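Local coordinates for protein D-alanyl-D-alanine carboxypeptidase DacB2 (Mycobacterium tuberculosis H37Rv, PDB 4RYE) that acts as a D,D-carboxypeptidase of the peptidase S11 family, probably cleaving the terminal D-Ala-D-Ala of peptidoglycan stem peptides, at residues A[20-25]-A[153-158]; A[123-128]-A[136-141]; A[157-162]-A[229-234]; A[214-219]-A[236-241]. All coordinates share one frame; numbering follows the deposited sequence.

Interaction 1: residues A[20-25]-A[153-158]; sequences AQTWIV and STAHDL
Ile24 turns CG1 anti to its backbone N (chi1 -169°), which leaves CG2 between the N and the carbonyl carbon and directed at Ala155, the first residue of helix 155-166. Ile24 CG2 lies 3.8 Å from Ala155 CB and approaches the carbonyl oxygen too, at 3.4 Å from Ala155 O. With chi2 also extended (171°), CD1 of Ile24 travels on to His156 and rests 4.0 Å from His156 CA, the two side chains lying side by side and pointing the same way. Ala155 CB presses on the strand backbone itself, 3.8 Å from Trp23 C, and Trp23 and Ala155 are 5.4 Å apart, CA to CA. The polar link is indirect: a water accepts from both Thr22 OG1 and Ala155 N, joining the strand to the first turn of the helix. Thr154 is the N-cap, its OG1 accepting from Asp157 N at 2.9 Å. The ring of His156 is held by ND1, which donates in the ring plane to Asp157 OD1, and by NE2, bonded to the C-terminal Leu269 OXT. The contact thus seats the start of helix 155-166 on strand 22-27, between its sheet neighbours 228-237 and 32-37, while the indole of Trp23 leaves on the other face to pack against helix 246-259.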
loop_
_atom_site.group_PDB
_atom_site.type_symbol
_atom_site.label_atom_id
_atom_site.label_comp_id
_atom_site.label_asym_id
_atom_site.label_seq_id
_atom_site.Cartn_x
_atom_site.Cartn_y
_atom_site.Cartn_z
ATOM N N ALA A 20 -9.141 9.960 8.820
ATOM C CA ALA A 20 -8.920 8.525 9.042
ATOM C C ALA A 20 -9.507 8.077 10.379
ATOM O O ALA A 20 -9.227 8.682 11.407
ATOM C CB ALA A 20 -7.426 8.185 8.982
ATOM N N GLN A 21 -10.314 7.017 10.375
ATOM C CA GLN A 21 -10.901 6.548 11.631
ATOM C C GLN A 21 -9.980 5.608 12.426
ATOM O O GLN A 21 -10.119 5.504 13.641
ATOM C CB GLN A 21 -12.294 5.941 11.420
ATOM C CG GLN A 21 -13.352 6.985 11.055
ATOM C CD GLN A 21 -13.458 8.080 12.093
ATOM O OE1 GLN A 21 -14.022 7.872 13.167
ATOM N NE2 GLN A 21 -12.901 9.250 11.788
ATOM N N THR A 22 -9.061 4.919 11.747
ATOM C CA THR A 22 -7.978 4.223 12.446
ATOM C C THR A 22 -6.665 4.591 11.787
ATOM O O THR A 22 -6.633 4.870 10.600
ATOM C CB THR A 22 -8.103 2.681 12.406
ATOM O OG1 THR A 22 -7.663 2.202 11.131
ATOM C CG2 THR A 22 -9.555 2.224 12.693
ATOM N N TRP A 23 -5.584 4.593 12.558
ATOM C CA TRP A 23 -4.272 4.923 12.012
ATOM C C TRP A 23 -3.196 4.517 13.010
ATOM O O TRP A 23 -3.500 4.207 14.172
ATOM C CB TRP A 23 -4.166 6.423 11.652
ATOM C CG TRP A 23 -4.600 7.366 12.760
ATOM C CD1 TRP A 23 -5.818 7.978 12.890
ATOM C CD2 TRP A 23 -3.815 7.802 13.878
ATOM N NE1 TRP A 23 -5.839 8.753 14.020
ATOM C CE2 TRP A 23 -4.622 8.660 14.647
ATOM C CE3 TRP A 23 -2.509 7.540 14.305
ATOM C CZ2 TRP A 23 -4.166 9.265 15.823
ATOM C CZ3 TRP A 23 -2.057 8.137 15.476
ATOM C CH2 TRP A 23 -2.882 8.984 16.220
ATOM N N ILE A 24 -1.950 4.507 12.554
ATOM C CA ILE A 24 -0.818 4.159 13.418
ATOM C C ILE A 24 0.403 4.892 12.896
ATOM O O ILE A 24 0.479 5.190 11.715
ATOM C CB ILE A 24 -0.578 2.617 13.445
ATOM C CG1 ILE A 24 0.415 2.221 14.542
ATOM C CG2 ILE A 24 -0.126 2.090 12.077
ATOM C CD1 ILE A 24 0.522 0.700 14.753
ATOM N N VAL A 25 1.330 5.232 13.783
ATOM C CA VAL A 25 2.605 5.835 13.399
ATOM C C VAL A 25 3.680 4.994 14.055
ATOM O O VAL A 25 3.675 4.808 15.277
ATOM C CB VAL A 25 2.754 7.288 13.906
ATOM C CG1 VAL A 25 4.093 7.874 13.446
ATOM C CG2 VAL A 25 1.608 8.156 13.399
ATOM N N SER A 153 -7.785 -5.815 6.923
ATOM C CA SER A 153 -6.466 -5.618 7.522
ATOM C C SER A 153 -6.615 -4.627 8.669
ATOM O O SER A 153 -7.726 -4.194 8.980
ATOM C CB SER A 153 -5.443 -5.126 6.486
ATOM O OG SER A 153 -4.118 -5.235 7.015
ATOM N N THR A 154 -5.506 -4.273 9.306
ATOM C CA THR A 154 -5.538 -3.296 10.389
ATOM C C THR A 154 -4.422 -2.315 10.104
ATOM O O THR A 154 -3.516 -2.626 9.318
ATOM C CB THR A 154 -5.316 -3.944 11.771
ATOM O OG1 THR A 154 -4.010 -4.539 11.821
ATOM C CG2 THR A 154 -6.386 -5.022 12.049
ATOM N N ALA A 155 -4.484 -1.135 10.711
ATOM C CA ALA A 155 -3.410 -0.157 10.558
ATOM C C ALA A 155 -2.074 -0.780 10.968
ATOM O O ALA A 155 -1.059 -0.621 10.286
ATOM C CB ALA A 155 -3.706 1.099 11.386
ATOM N N HIS A 156 -2.090 -1.512 12.076
ATOM C CA HIS A 156 -0.915 -2.250 12.532
ATOM C C HIS A 156 -0.404 -3.233 11.478
ATOM O O HIS A 156 0.781 -3.206 11.118
ATOM C CB HIS A 156 -1.225 -2.981 13.847
ATOM C CG HIS A 156 -0.177 -3.967 14.248
ATOM N ND1 HIS A 156 -0.118 -5.248 13.730
ATOM C CD2 HIS A 156 0.858 -3.867 15.118
ATOM C CE1 HIS A 156 0.904 -5.891 14.267
ATOM N NE2 HIS A 156 1.510 -5.079 15.114
ATOM N N ASP A 157 -1.271 -4.111 10.977
ATOM C CA ASP A 157 -0.819 -5.056 9.953
ATOM C C ASP A 157 -0.330 -4.373 8.675
ATOM O O ASP A 157 0.614 -4.845 8.042
ATOM C CB ASP A 157 -1.914 -6.066 9.590
ATOM C CG ASP A 157 -2.106 -7.126 10.650
ATOM O OD1 ASP A 157 -1.568 -6.957 11.766
ATOM O OD2 ASP A 157 -2.812 -8.130 10.373
ATOM N N LEU A 158 -0.981 -3.281 8.274
ATOM C CA LEU A 158 -0.551 -2.582 7.065
ATOM C C LEU A 158 0.899 -2.084 7.173
ATOM O O LEU A 158 1.669 -2.226 6.227
ATOM C CB LEU A 158 -1.512 -1.434 6.691
ATOM C CG LEU A 158 -2.882 -1.851 6.150
ATOM C CD1 LEU A 158 -3.721 -0.612 5.795
ATOM C CD2 LEU A 158 -2.720 -2.750 4.930
HETATM O O HOH W 1 -7.006 -0.454 12.200
#

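Interaction 2: residues A[123-128]-A[136-141]; sequences KMNAKA and THATTP
Asn125, on helix 117-130, reaches across to the loop segment 136-141 and grips the backbone of Ala138 with both ends of its amide, a pair of side-chain to main-chain hydrogen bonds within the helical part of this penicillin-binding-protein fold. From CB, chi1 (-75°) sets Asn125 CG beside the backbone N, 3.9 Å from His137 ND1. Asn125 OD1 then accepts from Ala138 N at 2.7 Å, in the carbonyl plane and on a lone pair, and Asn125 ND2 donates to Ala138 O at 3.1 Å. Both bonds are nearly straight, and the pair fixes the rotation of the amide. The plane of the His137 imidazole is only 3° from that of the amide, a van der Waals approach with Asn125 ND2 lying obliquely to the ring.

One residue earlier, Met124, a selenomethionine in this crystal, supplies the apolar half. Its chain bends at chi3, bringing Met124 CE against Ala138 CB at 3.8 Å, while SE packs on Pro141. Met124 also packs on Leu52 and Val56 of helix 50-60, the helix that begins with Lys50, the proton acceptor by similarity; the Met124 side chain lies about 7 Å from that of Lys50. Thr136 OG1 bonds to Asp157 and Ser153, tying the loop to the next helix. Beyond Asn125, Ala128 CB touches Thr136 CB at 4.2 Å, and a water donates to Asn125 O and, more weakly, to Thr136 O.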
loop_
_atom_site.group_PDB
_atom_site.type_symbol
_atom_site.label_atom_id
_atom_site.label_comp_id
_atom_site.label_asym_id
_atom_site.label_seq_id
_atom_site.Cartn_x
_atom_site.Cartn_y
_atom_site.Cartn_z
ATOM N N LYS A 123 -1.497 -17.446 -1.569
ATOM C CA LYS A 123 -0.112 -17.004 -1.348
ATOM C C LYS A 123 -0.002 -15.681 -0.588
ATOM O O LYS A 123 0.890 -15.510 0.248
ATOM C CB LYS A 123 0.654 -16.907 -2.673
ATOM C CG LYS A 123 0.884 -18.258 -3.353
ATOM C CD LYS A 123 1.560 -18.070 -4.716
ATOM C CE LYS A 123 1.899 -19.421 -5.344
ATOM N NZ LYS A 123 2.525 -19.265 -6.689
HETATM N N MSE A 124 -0.887 -14.731 -0.882
HETATM C CA MSE A 124 -0.891 -13.470 -0.142
HETATM C C MSE A 124 -1.208 -13.687 1.343
HETATM O O MSE A 124 -0.557 -13.135 2.222
HETATM C CB MSE A 124 -1.891 -12.487 -0.762
HETATM C CG MSE A 124 -1.427 -11.895 -2.093
HETATM SE SE MSE A 124 -2.946 -11.158 -3.075
HETATM C CE MSE A 124 -3.327 -9.602 -1.954
ATOM N N ASN A 125 -2.214 -14.500 1.614
ATOM C CA ASN A 125 -2.579 -14.803 2.990
ATOM C C ASN A 125 -1.472 -15.568 3.704
ATOM O O ASN A 125 -1.190 -15.307 4.872
ATOM C CB ASN A 125 -3.916 -15.552 3.026
ATOM C CG ASN A 125 -5.087 -14.623 2.771
ATOM O OD1 ASN A 125 -5.067 -13.468 3.201
ATOM N ND2 ASN A 125 -6.094 -15.105 2.054
ATOM N N ALA A 126 -0.815 -16.484 2.998
ATOM C CA ALA A 126 0.329 -17.180 3.595
ATOM C C ALA A 126 1.464 -16.207 3.930
ATOM O O ALA A 126 2.119 -16.333 4.968
ATOM C CB ALA A 126 0.825 -18.285 2.689
ATOM N N LYS A 127 1.698 -15.246 3.046
ATOM C CA LYS A 127 2.751 -14.250 3.264
ATOM C C LYS A 127 2.445 -13.374 4.485
ATOM O O LYS A 127 3.323 -13.127 5.324
ATOM C CB LYS A 127 2.913 -13.397 1.998
ATOM C CG LYS A 127 3.924 -12.256 2.106
ATOM C CD LYS A 127 5.254 -12.726 2.677
ATOM C CE LYS A 127 6.385 -12.503 1.719
ATOM N NZ LYS A 127 6.644 -13.738 0.926
ATOM N N ALA A 128 1.203 -12.910 4.595
ATOM C CA ALA A 128 0.794 -12.134 5.767
ATOM C C ALA A 128 1.079 -12.908 7.048
ATOM O O ALA A 128 1.607 -12.352 8.018
ATOM C CB ALA A 128 -0.682 -11.750 5.683
ATOM N N THR A 136 -4.895 -9.919 8.973
ATOM C CA THR A 136 -5.038 -9.608 7.557
ATOM C C THR A 136 -5.557 -10.792 6.756
ATOM O O THR A 136 -5.049 -11.899 6.863
ATOM C CB THR A 136 -3.714 -9.121 6.983
ATOM O OG1 THR A 136 -3.352 -7.917 7.668
ATOM C CG2 THR A 136 -3.849 -8.815 5.498
ATOM N N HIS A 137 -6.571 -10.543 5.940
ATOM C CA HIS A 137 -7.123 -11.584 5.089
ATOM C C HIS A 137 -7.464 -10.975 3.743
ATOM O O HIS A 137 -8.346 -10.119 3.650
ATOM C CB HIS A 137 -8.386 -12.172 5.725
ATOM C CG HIS A 137 -9.033 -13.243 4.901
ATOM N ND1 HIS A 137 -8.448 -14.474 4.689
ATOM C CD2 HIS A 137 -10.207 -13.263 4.226
ATOM C CE1 HIS A 137 -9.238 -15.210 3.924
ATOM N NE2 HIS A 137 -10.310 -14.500 3.629
ATOM N N ALA A 138 -6.751 -11.401 2.706
ATOM C CA ALA A 138 -7.046 -10.956 1.345
ATOM C C ALA A 138 -8.143 -11.827 0.765
ATOM O O ALA A 138 -8.230 -13.013 1.085
ATOM C CB ALA A 138 -5.809 -11.049 0.486
ATOM N N THR A 139 -8.982 -11.237 -0.085
ATOM C CA THR A 139 -9.996 -11.982 -0.818
ATOM C C THR A 139 -9.794 -11.833 -2.322
ATOM O O THR A 139 -10.309 -12.634 -3.097
ATOM C CB THR A 139 -11.424 -11.517 -0.484
ATOM O OG1 THR A 139 -11.556 -10.126 -0.800
ATOM C CG2 THR A 139 -11.753 -11.752 0.993
ATOM N N THR A 140 -9.068 -10.790 -2.729
ATOM C CA THR A 140 -8.695 -10.591 -4.138
ATOM C C THR A 140 -7.263 -10.068 -4.218
ATOM O O THR A 140 -6.764 -9.479 -3.261
ATOM C CB THR A 140 -9.588 -9.550 -4.849
ATOM O OG1 THR A 140 -9.421 -8.270 -4.221
ATOM C CG2 THR A 140 -11.061 -9.964 -4.829
ATOM N N PRO A 141 -6.599 -10.269 -5.363
ATOM C CA PRO A 141 -5.251 -9.705 -5.523
ATOM C C PRO A 141 -5.250 -8.180 -5.558
ATOM O O PRO A 141 -4.248 -7.570 -5.183
ATOM C CB PRO A 141 -4.805 -10.249 -6.886
ATOM C CG PRO A 141 -5.608 -11.524 -7.070
ATOM C CD PRO A 141 -6.941 -11.223 -6.440
HETATM O O HOH W 2 -3.453 -14.786 6.442
#

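Interaction 3: residues A[157-162]-A[229-234]; sequences DLVVIF and RLVIAM
Helix 155-166 lies on one face of the antiparallel sheet shared by penicillin-binding proteins and serine beta-lactamases, and here it packs on strand 228-237 through Val159, Leu158 and Phe162. Helix and strand segments run at 138° between their N-to-C directions, with axes 7.5 Å apart at closest approach, Ala233 being the small residue at the closest pair of CA atoms.

Val159 makes most of the contact. Val159 CG1, anti to the carbonyl carbon (chi1 -59°), points into the strand between Val231 and Ala233: it lies 3.5 Å from Ile232 C and 3.7 Å from Ala233 CB, and thus rests on the peptide link as well as on side chains. Val231 answers from its side, both of its methyls approaching Val159 CB, with Val231 CG2 also 3.8 Å from Val159 CG1. The methyl of Ala233 is shared, since Ala233 CB meets Leu158 CB at 3.8 Å too. One turn further along the helix, Phe162 comes past Val231 in the opposite direction, and Phe162 CD2 meets Val231 CG2 at 4.0 Å, obliquely to the ring.

The interface is wholly apolar. Val159 also packs on Ile24 of strand 22-27, and Phe162 on Val220 and Ala222 of strand 218-225, so the helix spans three adjacent strands. Ile232 and Met234 face the other way, toward helix 246-259. The sheet is therefore covered by helices on both faces, the layered arrangement characteristic of the beta-lactamase clan to which this S11 peptidase belongs.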
loop_
_atom_site.group_PDB
_atom_site.type_symbol
_atom_site.label_atom_id
_atom_site.label_comp_id
_atom_site.label_asym_id
_atom_site.label_seq_id
_atom_site.Cartn_x
_atom_site.Cartn_y
_atom_site.Cartn_z
ATOM N N ASP A 157 -1.271 -4.111 10.977
ATOM C CA ASP A 157 -0.819 -5.056 9.953
ATOM C C ASP A 157 -0.330 -4.373 8.675
ATOM O O ASP A 157 0.614 -4.845 8.042
ATOM C CB ASP A 157 -1.914 -6.066 9.590
ATOM C CG ASP A 157 -2.106 -7.126 10.650
ATOM O OD1 ASP A 157 -1.568 -6.957 11.766
ATOM O OD2 ASP A 157 -2.812 -8.130 10.373
ATOM N N LEU A 158 -0.981 -3.281 8.274
ATOM C CA LEU A 158 -0.551 -2.582 7.065
ATOM C C LEU A 158 0.899 -2.084 7.173
ATOM O O LEU A 158 1.669 -2.226 6.227
ATOM C CB LEU A 158 -1.512 -1.434 6.691
ATOM C CG LEU A 158 -2.882 -1.851 6.150
ATOM C CD1 LEU A 158 -3.721 -0.612 5.795
ATOM C CD2 LEU A 158 -2.720 -2.750 4.930
ATOM N N VAL A 159 1.277 -1.510 8.310
ATOM C CA VAL A 159 2.657 -1.025 8.451
ATOM C C VAL A 159 3.638 -2.182 8.593
ATOM O O VAL A 159 4.786 -2.077 8.182
ATOM C CB VAL A 159 2.849 0.036 9.580
ATOM C CG1 VAL A 159 1.971 1.254 9.321
ATOM C CG2 VAL A 159 2.584 -0.533 10.979
ATOM N N VAL A 160 3.181 -3.287 9.168
ATOM C CA VAL A 160 4.008 -4.482 9.246
ATOM C C VAL A 160 4.286 -4.986 7.836
ATOM O O VAL A 160 5.421 -5.352 7.488
ATOM C CB VAL A 160 3.318 -5.570 10.103
ATOM C CG1 VAL A 160 4.016 -6.927 9.937
ATOM C CG2 VAL A 160 3.302 -5.136 11.584
ATOM N N ILE A 161 3.255 -4.991 7.007
ATOM C CA ILE A 161 3.416 -5.451 5.626
ATOM C C ILE A 161 4.274 -4.467 4.830
ATOM O O ILE A 161 5.170 -4.872 4.081
ATOM C CB ILE A 161 2.033 -5.657 4.955
ATOM C CG1 ILE A 161 1.384 -6.935 5.500
ATOM C CG2 ILE A 161 2.156 -5.735 3.434
ATOM C CD1 ILE A 161 -0.143 -6.982 5.384
ATOM N N PHE A 162 4.025 -3.173 5.007
ATOM C CA PHE A 162 4.800 -2.168 4.286
ATOM C C PHE A 162 6.277 -2.152 4.682
ATOM O O PHE A 162 7.160 -1.862 3.868
ATOM C CB PHE A 162 4.213 -0.780 4.499
ATOM C CG PHE A 162 4.561 0.180 3.402
ATOM C CD1 PHE A 162 3.879 0.143 2.199
ATOM C CD2 PHE A 162 5.571 1.114 3.567
ATOM C CE1 PHE A 162 4.194 1.029 1.172
ATOM C CE2 PHE A 162 5.899 2.004 2.544
ATOM C CZ PHE A 162 5.207 1.958 1.344
ATOM N N ARG A 229 13.226 7.001 10.296
ATOM C CA ARG A 229 12.312 6.634 9.229
ATOM C C ARG A 229 11.002 6.143 9.836
ATOM O O ARG A 229 10.999 5.293 10.729
ATOM C CB ARG A 229 12.969 5.584 8.329
ATOM C CG ARG A 229 14.370 6.016 7.854
ATOM C CD ARG A 229 14.874 5.203 6.669
ATOM N NE ARG A 229 15.156 3.817 7.031
ATOM C CZ ARG A 229 15.616 2.907 6.176
ATOM N NH1 ARG A 229 15.838 3.239 4.914
ATOM N NH2 ARG A 229 15.851 1.667 6.576
ATOM N N LEU A 230 9.892 6.690 9.355
ATOM C CA LEU A 230 8.591 6.385 9.929
ATOM C C LEU A 230 7.703 5.715 8.905
ATOM O O LEU A 230 7.854 5.921 7.706
ATOM C CB LEU A 230 7.897 7.657 10.431
ATOM C CG LEU A 230 8.566 8.448 11.571
ATOM C CD1 LEU A 230 7.741 9.682 11.937
ATOM C CD2 LEU A 230 8.796 7.573 12.813
ATOM N N VAL A 231 6.754 4.932 9.398
ATOM C CA VAL A 231 5.777 4.314 8.534
ATOM C C VAL A 231 4.406 4.545 9.162
ATOM O O VAL A 231 4.245 4.444 10.383
ATOM C CB VAL A 231 6.093 2.817 8.312
ATOM C CG1 VAL A 231 6.171 2.069 9.638
ATOM C CG2 VAL A 231 5.071 2.169 7.387
ATOM N N ILE A 232 3.429 4.907 8.342
ATOM C CA ILE A 232 2.092 5.150 8.872
ATOM C C ILE A 232 1.083 4.401 8.041
ATOM O O ILE A 232 1.359 4.026 6.898
ATOM C CB ILE A 232 1.712 6.644 8.853
ATOM C CG1 ILE A 232 1.593 7.144 7.412
ATOM C CG2 ILE A 232 2.708 7.472 9.655
ATOM C CD1 ILE A 232 1.051 8.575 7.289
ATOM N N ALA A 233 -0.082 4.168 8.631
ATOM C CA ALA A 233 -1.223 3.652 7.885
ATOM C C ALA A 233 -2.470 4.343 8.394
ATOM O O ALA A 233 -2.538 4.741 9.557
ATOM C CB ALA A 233 -1.336 2.137 8.023
HETATM N N MSE A 234 -3.441 4.514 7.511
HETATM C CA MSE A 234 -4.675 5.198 7.837
HETATM C C MSE A 234 -5.791 4.429 7.147
HETATM O O MSE A 234 -5.661 4.075 5.979
HETATM C CB MSE A 234 -4.614 6.634 7.315
HETATM C CG MSE A 234 -3.586 7.493 8.024
HETATM SE SE MSE A 234 -2.994 9.018 6.942
HETATM C CE MSE A 234 -4.732 9.744 6.449
#

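Interaction 4: residues A[214-219]-A[236-241]; sequences AARKTF and YGLVKE
At the mouth of the hairpin formed by strands 218-225 and 228-237, Tyr236 and Gly237 both oppose Lys217 in a G1 beta bulge. Lys217 N donates to Gly237 O at 2.9 Å, whereas the return bond from Gly237 N to Lys217 O is weak. Tyr236 takes the positive phi of the bulge (56°), and its CA-H contacts Ala215 O.

Arg216 stacks on this tyrosine. Its chain is extended from CG to NE, and the guanidinium lies flat on the phenol, planes 4° apart and centres 4.5 Å apart, a parallel, displaced stack in which Tyr236 OH lies over the centre of the guanidinium. Arg216 CD sits over the face of the Tyr236 ring in a CH-pi contact, 3.9 Å from the centroid. Leu238 CD1 lies over the opposite face of the guanidinium, offset toward its rim. His43 stacks on the Tyr236 ring as well. Thr218, whose OG1 bonds to Pro45 O, has its side chain about 6 Å from that of Ser47, the probable acyl-ester nucleophile. At the rim of the phenol, Ala214 O lies in the ring plane, 3.6 Å from Tyr236 CE1.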
loop_
_atom_site.group_PDB
_atom_site.type_symbol
_atom_site.label_atom_id
_atom_site.label_comp_id
_atom_site.label_asym_id
_atom_site.label_seq_id
_atom_site.Cartn_x
_atom_site.Cartn_y
_atom_site.Cartn_z
ATOM N N ALA A 214 -16.762 0.016 0.542
ATOM C CA ALA A 214 -16.692 -0.681 1.828
ATOM C C ALA A 214 -15.478 -0.277 2.674
ATOM O O ALA A 214 -15.566 -0.224 3.901
ATOM C CB ALA A 214 -16.716 -2.195 1.616
ATOM N N ALA A 215 -14.346 -0.007 2.023
ATOM C CA ALA A 215 -13.121 0.360 2.733
ATOM C C ALA A 215 -13.065 1.832 3.099
ATOM O O ALA A 215 -12.328 2.222 4.016
ATOM C CB ALA A 215 -11.898 0.009 1.893
ATOM N N ARG A 216 -13.819 2.645 2.366
ATOM C CA ARG A 216 -13.590 4.089 2.338
ATOM C C ARG A 216 -12.124 4.344 1.952
ATOM O O ARG A 216 -11.553 3.569 1.178
ATOM C CB ARG A 216 -14.003 4.741 3.665
ATOM C CG ARG A 216 -15.494 4.549 3.946
ATOM C CD ARG A 216 -15.936 5.078 5.294
ATOM N NE ARG A 216 -17.364 4.827 5.469
ATOM C CZ ARG A 216 -18.105 5.303 6.464
ATOM N NH1 ARG A 216 -17.558 6.067 7.398
ATOM N NH2 ARG A 216 -19.400 5.009 6.514
ATOM N N LYS A 217 -11.503 5.402 2.461
ATOM C CA LYS A 217 -10.128 5.705 2.028
ATOM C C LYS A 217 -9.100 4.997 2.876
ATOM O O LYS A 217 -9.204 4.987 4.103
ATOM C CB LYS A 217 -9.849 7.213 2.060
ATOM C CG LYS A 217 -10.838 8.057 1.270
ATOM C CD LYS A 217 -10.312 9.472 1.066
ATOM C CE LYS A 217 -9.015 9.417 0.279
ATOM N NZ LYS A 217 -8.585 10.730 -0.226
ATOM N N THR A 218 -8.098 4.401 2.231
ATOM C CA THR A 218 -6.993 3.794 2.969
ATOM C C THR A 218 -5.648 4.316 2.453
ATOM O O THR A 218 -5.539 4.791 1.322
ATOM C CB THR A 218 -7.014 2.254 2.881
ATOM O OG1 THR A 218 -6.927 1.857 1.506
ATOM C CG2 THR A 218 -8.297 1.681 3.491
ATOM N N PHE A 219 -4.620 4.202 3.279
ATOM C CA PHE A 219 -3.291 4.612 2.876
ATOM C C PHE A 219 -2.275 3.976 3.795
ATOM O O PHE A 219 -2.517 3.820 4.998
ATOM C CB PHE A 219 -3.144 6.141 2.924
ATOM C CG PHE A 219 -1.745 6.622 2.626
ATOM C CD1 PHE A 219 -1.299 6.720 1.316
ATOM C CD2 PHE A 219 -0.881 6.974 3.653
ATOM C CE1 PHE A 219 -0.012 7.159 1.031
ATOM C CE2 PHE A 219 0.409 7.409 3.380
ATOM C CZ PHE A 219 0.844 7.502 2.067
ATOM N N TYR A 236 -10.268 3.566 6.675
ATOM C CA TYR A 236 -11.685 3.823 6.899
ATOM C C TYR A 236 -12.025 5.301 7.080
ATOM O O TYR A 236 -12.716 5.677 8.031
ATOM C CB TYR A 236 -12.176 3.014 8.101
ATOM C CG TYR A 236 -13.648 2.734 8.051
ATOM C CD1 TYR A 236 -14.188 1.990 7.014
ATOM C CD2 TYR A 236 -14.499 3.212 9.032
ATOM C CE1 TYR A 236 -15.546 1.725 6.957
ATOM C CE2 TYR A 236 -15.854 2.956 8.987
ATOM C CZ TYR A 236 -16.373 2.212 7.946
ATOM O OH TYR A 236 -17.725 1.950 7.889
ATOM N N GLY A 237 -11.557 6.137 6.160
ATOM C CA GLY A 237 -11.750 7.567 6.298
ATOM C C GLY A 237 -12.456 8.210 5.131
ATOM O O GLY A 237 -12.395 7.711 4.005
ATOM N N LEU A 238 -13.145 9.315 5.405
ATOM C CA LEU A 238 -13.763 10.109 4.361
ATOM C C LEU A 238 -13.440 11.581 4.589
ATOM O O LEU A 238 -13.574 12.087 5.705
ATOM C CB LEU A 238 -15.278 9.894 4.341
ATOM C CG LEU A 238 -15.749 8.506 3.905
ATOM C CD1 LEU A 238 -17.259 8.381 4.026
ATOM C CD2 LEU A 238 -15.291 8.195 2.487
ATOM N N VAL A 239 -13.013 12.261 3.529
ATOM C CA VAL A 239 -12.684 13.681 3.611
ATOM C C VAL A 239 -13.937 14.551 3.559
ATOM O O VAL A 239 -14.771 14.408 2.664
ATOM C CB VAL A 239 -11.720 14.106 2.487
ATOM C CG1 VAL A 239 -11.401 15.596 2.594
ATOM C CG2 VAL A 239 -10.452 13.287 2.548
ATOM N N LYS A 240 -14.073 15.448 4.528
ATOM C CA LYS A 240 -15.194 16.383 4.547
ATOM C C LYS A 240 -14.796 17.695 3.874
ATOM O O LYS A 240 -13.620 18.070 3.887
ATOM C CB LYS A 240 -15.641 16.627 5.989
ATOM C CG LYS A 240 -15.943 15.332 6.735
ATOM C CD LYS A 240 -16.011 15.534 8.241
ATOM C CE LYS A 240 -15.993 14.194 8.985
ATOM N NZ LYS A 240 -14.659 13.494 8.920
ATOM N N GLU A 241 -15.770 18.375 3.271
ATOM C CA GLU A 241 -15.532 19.677 2.652
ATOM C C GLU A 241 -14.858 20.617 3.653
ATOM O O GLU A 241 -15.311 20.754 4.791
ATOM C CB GLU A 241 -16.845 20.292 2.150
HETATM O O HOH W 3 -15.339 6.953 7.948
#

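In the fold
Interactions 1 and 3 form one continuous buried core: both use helix 155-166, and they meet where neighbouring strands 22-27 and 228-237 pair, Ile24 N reaching Ala233 O. Midway along the helix the chemistry is that of packed hydrocarbon, while interaction 1, at the helix start, adds a water and a capping bond. Interaction 2 is also largely buried but lies among the helices, where a side-chain amide pairs with loop backbone; hydroxyl and carboxylate bonds join it to interaction 1. Interaction 4 closes the other end of strand 228-237 and is only partly buried, relying on a bulge and an arginine-tyrosine stack. It does not touch interaction 2, the nearest atoms being about 10 Å apart.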